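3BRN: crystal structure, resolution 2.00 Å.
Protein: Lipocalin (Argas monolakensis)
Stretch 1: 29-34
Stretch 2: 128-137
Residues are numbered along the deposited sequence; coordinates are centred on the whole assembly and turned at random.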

# COMPACT_ATOMS: atom_id res chain seq x y z
N LEU A 29 -4.36 3.02 -2.14
CA LEU A 29 -3.77 2.36 -3.30
C LEU A 29 -3.90 3.38 -4.42
O LEU A 29 -5.01 3.73 -4.80
CB LEU A 29 -4.51 1.08 -3.66
CG LEU A 29 -4.12 0.39 -4.99
CD1 LEU A 29 -2.64 0.06 -4.94
CD2 LEU A 29 -4.91 -0.90 -5.10
N ARG A 30 -2.78 4.02 -4.78
CA ARG A 30 -2.76 5.13 -5.72
C ARG A 30 -2.79 4.68 -7.18
O ARG A 30 -3.51 5.25 -8.00
CB ARG A 30 -1.55 6.04 -5.45
CG ARG A 30 -1.38 7.22 -6.42
CD ARG A 30 -2.59 8.17 -6.44
NE ARG A 30 -2.42 9.22 -7.44
CZ ARG A 30 -2.58 9.05 -8.75
NH1 ARG A 30 -2.95 7.87 -9.24
NH2 ARG A 30 -2.38 10.06 -9.58
N LYS A 31 -1.92 3.73 -7.53
CA LYS A 31 -1.90 3.19 -8.90
C LYS A 31 -1.67 1.70 -8.81
O LYS A 31 -0.90 1.25 -7.98
CB LYS A 31 -0.74 3.80 -9.71
CG LYS A 31 -0.72 5.32 -9.80
CD LYS A 31 0.40 5.80 -10.70
CE LYS A 31 0.48 7.33 -10.74
NZ LYS A 31 1.83 7.78 -11.14
N THR A 32 -2.19 0.96 -9.80
CA THR A 32 -1.94 -0.49 -9.88
C THR A 32 -1.94 -0.94 -11.34
O THR A 32 -2.51 -0.27 -12.21
CB THR A 32 -2.98 -1.30 -9.03
OG1 THR A 32 -2.73 -2.70 -9.17
CG2 THR A 32 -4.42 -1.01 -9.48
N THR A 33 -1.21 -2.02 -11.63
CA THR A 33 -1.29 -2.65 -12.95
C THR A 33 -2.40 -3.70 -13.00
O THR A 33 -2.56 -4.38 -14.01
CB THR A 33 0.06 -3.30 -13.38
OG1 THR A 33 0.44 -4.28 -12.41
CG2 THR A 33 1.17 -2.21 -13.48
N LYS A 34 -3.11 -3.90 -11.89
CA LYS A 34 -4.25 -4.81 -11.93
C LYS A 34 -5.53 -4.00 -12.18
O LYS A 34 -5.81 -3.04 -11.45
CB LYS A 34 -4.37 -5.58 -10.61
CG LYS A 34 -5.67 -6.36 -10.44
CD LYS A 34 -5.64 -7.20 -9.17
CE LYS A 34 -7.05 -7.61 -8.73
NZ LYS A 34 -7.03 -8.32 -7.41
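Stretch 2, residues 128-137: SYGCCDTKFA

Stretch 1 runs as a strand through T32, then leaves it as a loop at T33 and K34. Stretch 2 starts as a loop and becomes a helix from C131 onward. G130 is the N-cap residue, and its positive phi of 59° favours glycine. The helix and strand run in roughly the same direction, with a signed crossing angle of -27°. Their axes approach no closer than 10.9 Å, so side chains bridge the gap. The CA atoms of K31 and F136 lie 8.7 Å apart; those of R30 and Y129 lie 10.0 Å apart.

Y129, in the loop ahead of G130, meets R30. R30 NE donates a hydrogen bond to Y129 OH at 2.8 Å, near the planes of both the guanidinium and the ring. K31 touches two helix residues about one turn apart, D133 and F136. K31 NZ forms a salt bridge with D133 OD1 at 3.2 Å. The other carboxylate oxygen, D133 OD2, accepts a hydrogen bond from Y129 N at 2.9 Å, which ties the loop to the first turn of the helix. The CA-to-CB bond of F136 points toward stretch 1, and the ring tip packs on K31, with F136 CZ 3.8 Å from K31 CB. F136 CZ also lies 4.3 Å from T33 CG2. The CA-to-CB bond of T32 points away from stretch 2, and T32 OG1 accepts a hydrogen bond from K34 N at 3.0 Å.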

# COMPACT_ATOMS: atom_id res chain seq x y z
N SER A 128 3.59 14.96 -7.20
CA SER A 128 4.50 13.87 -7.59
C SER A 128 4.92 13.09 -6.36
O SER A 128 5.15 13.68 -5.30
CB SER A 128 5.73 14.42 -8.32
OG SER A 128 6.59 15.09 -7.41
N TYR A 129 5.06 11.78 -6.51
CA TYR A 129 5.35 10.94 -5.36
C TYR A 129 6.84 10.58 -5.28
O TYR A 129 7.23 9.62 -4.62
CB TYR A 129 4.45 9.70 -5.38
CG TYR A 129 2.96 10.04 -5.45
CD1 TYR A 129 2.33 10.72 -4.40
CD2 TYR A 129 2.19 9.66 -6.54
CE1 TYR A 129 0.98 11.03 -4.46
CE2 TYR A 129 0.85 9.97 -6.61
CZ TYR A 129 0.25 10.67 -5.58
OH TYR A 129 -1.10 10.95 -5.64
N GLY A 130 7.66 11.37 -5.97
CA GLY A 130 9.11 11.26 -5.86
C GLY A 130 9.68 9.91 -6.24
O GLY A 130 9.46 9.42 -7.34
N CYS A 131 10.48 9.34 -5.34
CA CYS A 131 11.20 8.11 -5.67
C CYS A 131 10.29 6.94 -5.94
O CYS A 131 10.67 6.00 -6.60
CB CYS A 131 12.19 7.76 -4.57
SG CYS A 131 13.69 8.75 -4.68
N CYS A 132 9.09 6.96 -5.36
CA CYS A 132 8.16 5.88 -5.59
C CYS A 132 7.60 5.93 -6.99
O CYS A 132 7.29 4.89 -7.55
CB CYS A 132 7.02 5.88 -4.58
SG CYS A 132 7.53 5.36 -2.94
N ASP A 133 7.41 7.11 -7.51
CA ASP A 133 6.94 7.25 -8.86
C ASP A 133 8.00 6.67 -9.79
O ASP A 133 7.71 5.95 -10.66
CB ASP A 133 6.68 8.70 -9.18
CG ASP A 133 5.23 9.06 -9.16
OD1 ASP A 133 4.40 8.19 -9.35
OD2 ASP A 133 4.93 10.23 -8.96
N THR A 134 9.24 7.02 -9.57
CA THR A 134 10.32 6.50 -10.38
C THR A 134 10.39 4.97 -10.34
O THR A 134 10.72 4.33 -11.33
CB THR A 134 11.69 7.08 -9.96
OG1 THR A 134 11.64 8.52 -10.02
CG2 THR A 134 12.79 6.58 -10.87
N LYS A 135 10.18 4.40 -9.16
CA LYS A 135 10.31 2.95 -9.00
C LYS A 135 9.12 2.25 -9.64
O LYS A 135 9.26 1.22 -10.30
CB LYS A 135 10.43 2.58 -7.52
CG LYS A 135 10.40 1.08 -7.23
CD LYS A 135 11.71 0.41 -7.61
CE LYS A 135 11.61 -1.11 -7.41
NZ LYS A 135 12.96 -1.73 -7.64
N PHE A 136 7.94 2.81 -9.40
CA PHE A 136 6.72 2.21 -9.95
C PHE A 136 6.77 2.21 -11.48
O PHE A 136 6.48 1.19 -12.13
CB PHE A 136 5.47 2.94 -9.41
CG PHE A 136 4.18 2.44 -10.00
CD1 PHE A 136 3.64 1.22 -9.59
CD2 PHE A 136 3.57 3.12 -11.04
CE1 PHE A 136 2.48 0.71 -10.16
CE2 PHE A 136 2.40 2.61 -11.63
CZ PHE A 136 1.86 1.40 -11.18
N ALA A 137 7.25 3.31 -12.05
CA ALA A 137 7.46 3.39 -13.51
C ALA A 137 8.43 2.34 -14.00
O ALA A 137 8.19 1.70 -15.02
CB ALA A 137 7.93 4.79 -13.93